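Local atomic coordinates of deoxycytidylate deaminase (Cyanophage S-TIM5, PDB entry 4P9E), a protein that probably catalyses the zinc-dependent hydrolytic deamination of dCMP to dUMP, a step that supplies precursor for thymidine nucleotides. Residues C98-C101 / S102-I105; E84-D87 / G88-L91. All coordinates share one frame; numbering follows the deposited sequence.

Contact 1. Residues C98-C101 / S102-I105; sequences CPDC and SKMI. With ZN (zinc ion), chain B.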
ATOM      1  N   CYS A  98     -29.111  -2.686   4.229  1.00 48.03           N
ATOM      2  CA  CYS A  98     -29.994  -3.392   3.306  1.00 53.79           C
ATOM      3  C   CYS A  98     -29.355  -4.706   2.878  1.00 51.66           C
ATOM      4  O   CYS A  98     -28.186  -4.936   3.162  1.00 50.29           O
ATOM      5  CB  CYS A  98     -30.302  -2.500   2.089  1.00 54.29           C
ATOM      6  SG  CYS A  98     -28.997  -2.380   0.829  1.00 48.66           S
ATOM      7  N   PRO A  99     -30.120  -5.588   2.211  1.00 56.31           N
ATOM      8  CA  PRO A  99     -29.503  -6.830   1.739  1.00 52.98           C
ATOM      9  C   PRO A  99     -28.345  -6.634   0.749  1.00 49.44           C
ATOM     10  O   PRO A  99     -27.410  -7.427   0.802  1.00 47.72           O
ATOM     11  CB  PRO A  99     -30.673  -7.558   1.065  1.00 53.65           C
ATOM     12  CG  PRO A  99     -31.854  -7.084   1.796  1.00 55.80           C
ATOM     13  CD  PRO A  99     -31.587  -5.633   2.059  1.00 56.99           C
ATOM     14  N   ASP A 100     -28.400  -5.616  -0.113  1.00 55.84           N
ATOM     15  CA  ASP A 100     -27.354  -5.387  -1.117  1.00 58.60           C
ATOM     16  C   ASP A 100     -26.035  -4.925  -0.486  1.00 57.05           C
ATOM     17  O   ASP A 100     -24.946  -5.272  -0.953  1.00 52.54           O
ATOM     18  CB  ASP A 100     -27.802  -4.359  -2.167  1.00 57.80           C
ATOM     19  CG  ASP A 100     -29.133  -4.726  -2.834  1.00 82.83           C
ATOM     20  OD1 ASP A 100     -29.409  -5.947  -3.001  1.00 79.72           O
ATOM     21  OD2 ASP A 100     -29.900  -3.786  -3.187  1.00 87.49           O
ATOM     22  N   CYS A 101     -26.138  -4.129   0.568  1.00 47.57           N
ATOM     23  CA  CYS A 101     -24.951  -3.724   1.277  1.00 43.56           C
ATOM     24  C   CYS A 101     -24.425  -4.894   2.101  1.00 43.57           C
ATOM     25  O   CYS A 101     -23.228  -5.148   2.145  1.00 40.72           O
ATOM     26  CB  CYS A 101     -25.232  -2.487   2.128  1.00 48.63           C
ATOM     27  SG  CYS A 101     -25.602  -1.003   1.133  1.00 50.37           S
ATOM     28  N   SER A 102     -25.328  -5.641   2.716  1.00 44.66           N
ATOM     29  CA  SER A 102     -24.943  -6.820   3.484  1.00 41.77           C
ATOM     30  C   SER A 102     -24.087  -7.856   2.738  1.00 41.28           C
ATOM     31  O   SER A 102     -23.096  -8.325   3.283  1.00 43.69           O
ATOM     32  CB  SER A 102     -26.182  -7.479   4.071  1.00 50.69           C
ATOM     33  OG  SER A 102     -26.776  -6.616   5.021  1.00 48.90           O
ATOM     34  N   LYS A 103     -24.463  -8.203   1.506  1.00 37.68           N
ATOM     35  CA  LYS A 103     -23.692  -9.128   0.676  1.00 36.78           C
ATOM     36  C   LYS A 103     -22.251  -8.679   0.558  1.00 35.58           C
ATOM     37  O   LYS A 103     -21.322  -9.493   0.557  1.00 31.72           O
ATOM     38  CB  LYS A 103     -24.205  -9.143  -0.765  1.00 45.13           C
ATOM     39  CG  LYS A 103     -25.627  -9.532  -1.004  1.00 54.15           C
ATOM     40  CD  LYS A 103     -25.950  -9.484  -2.515  1.00 56.38           C
ATOM     41  CE  LYS A 103     -25.679  -8.128  -3.143  1.00 46.59           C
ATOM     42  NZ  LYS A 103     -26.450  -7.941  -4.401  1.00 47.88           N
ATOM     43  N   MET A 104     -22.087  -7.371   0.396  1.00 41.23           N
ATOM     44  CA  MET A 104     -20.797  -6.804   0.043  1.00 40.62           C
ATOM     45  C   MET A 104     -19.920  -6.665   1.266  1.00 36.30           C
ATOM     46  O   MET A 104     -18.720  -6.967   1.233  1.00 31.72           O
ATOM     47  CB  MET A 104     -20.984  -5.461  -0.647  1.00 40.05           C
ATOM     48  CG  MET A 104     -21.684  -5.577  -1.991  1.00 42.66           C
ATOM     49  SD  MET A 104     -21.386  -4.152  -3.055  1.00 47.35           S
ATOM     50  CE  MET A 104     -22.653  -3.034  -2.484  1.00 50.68           C
ATOM     51  N   ILE A 105     -20.545  -6.210   2.341  1.00 36.39           N
ATOM     52  CA  ILE A 105     -19.923  -6.145   3.643  1.00 31.98           C
ATOM     53  C   ILE A 105     -19.355  -7.516   4.040  1.00 31.46           C
ATOM     54  O   ILE A 105     -18.216  -7.609   4.504  1.00 32.11           O
ATOM     55  CB  ILE A 105     -20.943  -5.639   4.672  1.00 34.74           C
ATOM     56  CG1 ILE A 105     -21.365  -4.218   4.317  1.00 33.08           C
ATOM     57  CG2 ILE A 105     -20.396  -5.678   6.076  1.00 31.87           C
ATOM     58  CD1 ILE A 105     -22.635  -3.775   4.992  1.00 30.50           C
TER
HETATM   59 ZN    ZN B 201     -27.842  -0.657   1.508  1.00 54.55          ZN
HETATM   60  O   HOH W   1     -28.029   0.277   3.764  1.00 61.98           O

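Contact 2. Residues E84-D87 / G88-L91; sequences ESID and GSEL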
ATOM      1  N   GLU A  84      -5.441   0.722   1.858  1.00 36.68           N
ATOM      2  CA  GLU A  84      -5.594  -0.009   3.094  1.00 38.30           C
ATOM      3  C   GLU A  84      -6.744  -0.990   2.922  1.00 38.06           C
ATOM      4  O   GLU A  84      -7.793  -0.638   2.401  1.00 42.92           O
ATOM      5  CB  GLU A  84      -5.859   1.008   4.213  1.00 42.87           C
ATOM      6  CG  GLU A  84      -5.935   0.453   5.600  1.00 43.79           C
ATOM      7  CD  GLU A  84      -4.620  -0.120   6.075  1.00 50.84           C
ATOM      8  OE1 GLU A  84      -3.668   0.672   6.275  1.00 50.72           O
ATOM      9  OE2 GLU A  84      -4.544  -1.358   6.251  1.00 56.31           O
ATOM     10  N   SER A  85      -6.545  -2.229   3.339  1.00 38.10           N
ATOM     11  CA  SER A  85      -7.560  -3.261   3.145  1.00 37.18           C
ATOM     12  C   SER A  85      -8.790  -3.076   4.039  1.00 38.52           C
ATOM     13  O   SER A  85      -8.685  -2.594   5.164  1.00 41.39           O
ATOM     14  CB  SER A  85      -6.973  -4.648   3.371  1.00 33.09           C
ATOM     15  OG  SER A  85      -7.983  -5.627   3.267  1.00 37.02           O
ATOM     16  N   ILE A  86      -9.954  -3.471   3.534  1.00 33.16           N
ATOM     17  CA  ILE A  86     -11.181  -3.382   4.307  1.00 31.92           C
ATOM     18  C   ILE A  86     -11.355  -4.633   5.185  1.00 32.87           C
ATOM     19  O   ILE A  86     -12.122  -4.636   6.149  1.00 30.56           O
ATOM     20  CB  ILE A  86     -12.410  -3.153   3.394  1.00 28.79           C
ATOM     21  CG1 ILE A  86     -13.603  -2.662   4.217  1.00 27.21           C
ATOM     22  CG2 ILE A  86     -12.756  -4.399   2.608  1.00 26.03           C
ATOM     23  CD1 ILE A  86     -14.844  -2.433   3.419  1.00 25.00           C
ATOM     24  N   ASP A  87     -10.611  -5.683   4.847  1.00 39.23           N
ATOM     25  CA  ASP A  87     -10.665  -6.952   5.555  1.00 40.42           C
ATOM     26  C   ASP A  87     -10.264  -6.799   7.023  1.00 42.77           C
ATOM     27  O   ASP A  87      -9.217  -6.233   7.323  1.00 41.42           O
ATOM     28  CB  ASP A  87      -9.718  -7.935   4.878  1.00 47.23           C
ATOM     29  CG  ASP A  87     -10.090  -9.392   5.127  1.00 56.90           C
ATOM     30  OD1 ASP A  87     -11.114  -9.655   5.790  1.00 57.17           O
ATOM     31  OD2 ASP A  87      -9.359 -10.280   4.643  1.00 59.65           O
ATOM     32  N   GLY A  88     -11.109  -7.292   7.931  1.00 35.21           N
ATOM     33  CA  GLY A  88     -10.839  -7.226   9.355  1.00 32.01           C
ATOM     34  C   GLY A  88     -11.256  -5.928  10.021  1.00 35.45           C
ATOM     35  O   GLY A  88     -11.095  -5.751  11.221  1.00 39.07           O
ATOM     36  N   SER A  89     -11.798  -5.011   9.242  1.00 33.94           N
ATOM     37  CA  SER A  89     -12.282  -3.760   9.793  1.00 37.81           C
ATOM     38  C   SER A  89     -13.669  -3.929  10.389  1.00 34.53           C
ATOM     39  O   SER A  89     -14.274  -5.002  10.300  1.00 35.56           O
ATOM     40  CB  SER A  89     -12.354  -2.703   8.702  1.00 36.94           C
ATOM     41  OG  SER A  89     -13.397  -3.015   7.799  1.00 31.90           O
ATOM     42  N   GLU A  90     -14.164  -2.852  10.986  1.00 33.17           N
ATOM     43  CA  GLU A  90     -15.531  -2.805  11.484  1.00 37.75           C
ATOM     44  C   GLU A  90     -16.289  -1.641  10.887  1.00 35.82           C
ATOM     45  O   GLU A  90     -15.732  -0.583  10.628  1.00 33.81           O
ATOM     46  CB  GLU A  90     -15.532  -2.663  12.987  1.00 36.22           C
ATOM     47  CG  GLU A  90     -14.358  -3.358  13.622  1.00 52.64           C
ATOM     48  CD  GLU A  90     -14.617  -3.703  15.050  1.00 49.65           C
ATOM     49  OE1 GLU A  90     -14.380  -2.843  15.922  1.00 55.04           O
ATOM     50  OE2 GLU A  90     -15.076  -4.832  15.285  1.00 44.90           O
ATOM     51  N   LEU A  91     -17.576  -1.846  10.679  1.00 34.85           N
ATOM     52  CA  LEU A  91     -18.419  -0.819  10.124  1.00 30.33           C
ATOM     53  C   LEU A  91     -19.322  -0.205  11.199  1.00 35.28           C
ATOM     54  O   LEU A  91     -20.088  -0.923  11.828  1.00 36.68           O
ATOM     55  CB  LEU A  91     -19.277  -1.463   9.057  1.00 29.65           C
ATOM     56  CG  LEU A  91     -20.160  -0.510   8.277  1.00 39.01           C
ATOM     57  CD1 LEU A  91     -19.288   0.527   7.584  1.00 36.00           C
ATOM     58  CD2 LEU A  91     -20.961  -1.319   7.287  1.00 37.09           C
TER

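Contact 1. Residues C98-C101 / S102-I105
C98 and S102 meet in a local contact within the first turns of helix 99-107, the helix of a beta-alpha-beta unit whose strands are 90-93 and 112-115, and the N-terminal end of that helix carries the zinc site. C98 is the N-cap. Its carbonyl O takes two bonds from S102: the backbone N at 3.0 Å, and the hydroxyl OG at 2.9 Å, which sits above the carbonyl plane. OG can curl back there because it stands beside its own backbone N, anti to the carbonyl carbon (chi1 -66°). The helical bonds continue with K103 N on P99 O and a straight bond from I105 N to C101 O; the bond from M104 N to the same oxygen is weak. Between D100 and K103 the side chains run alongside each other, and OD1 faces NZ at 3.8 Å, a long salt bridge. CD1 of I105 reaches the CB of C101 at 4.1 Å.

The CPDC sequence supplies both zinc-binding sulfurs of this chain, C98 SG at 2.2 Å and C101 SG at 2.3 Å from the zinc ion; H70 and a water complete the site. That water also accepts from the backbone N of C98. With SG placed between its backbone N and carbonyl carbon (chi1 78°), C98 both ligates zinc and caps the helix, since SG accepts from C101 N at 3.4 Å. E72, the predicted proton donor, lies beside C101, and P99, D100, K103 and M104 pack on a second subunit. The N-H of C101 bonded to C98 SG, at the N-terminal end of the helix, helps to fix the orientation of that sulfur toward the metal, consistent with a CxxC metal site whose zinc probably serves catalysis.

Contact 2. Residues E84-D87 / G88-L91
The carbonyl O of I86 is gripped twice by S89: by the hydroxyl OG at 2.6 Å and by the backbone N at 3.1 Å. The hydroxyl lies in the carbonyl plane, on a lone pair, whereas the N-H comes from above that plane, 39° out of it, so the two donors use different directions around one oxygen. OG gets there by standing between its own backbone N and carbonyl carbon (chi1 70°), which also brings it within 3.6 Å of CG1 of I86. The N-H bond closes a type II beta turn from I86 to S89. G88 holds the third position with a positive phi of 85°, a conformation that favours glycine and is usual at this place in a type II turn. At the start of the turn, S85 OG accepts from D87 N at 3.1 Å, an ST turn that overlaps the beta turn at I86 and D87, in the loop that leads from helix 71-80 into strand 90-93. The I86 side chain is buried against L76 and M79 of that helix and against A108 and V110, while K36 NZ is bonded to S85 O. I86 and D87 also pack on K81 of a second subunit.

Contact 2 comes first along the chain, its turn delivering the backbone into strand 90-93; contact 1 follows at the start of helix 99-107, the next element of the same beta-alpha-beta unit. Their centres are about 15 Å apart, yet they touch where I105 CD1 packs on L91 CD2 at 3.8 Å, helix against strand. Helix 71-80 borders both: E72 and Q73 lie beside C101, and L76 and M79 beside I86. The strand thus links a turn about 13 Å from the zinc ion, measured from the I86 side chain, to the helix end that binds the metal. Both contacts also touch a second subunit, placing this unit at an interface of the six-chain assembly.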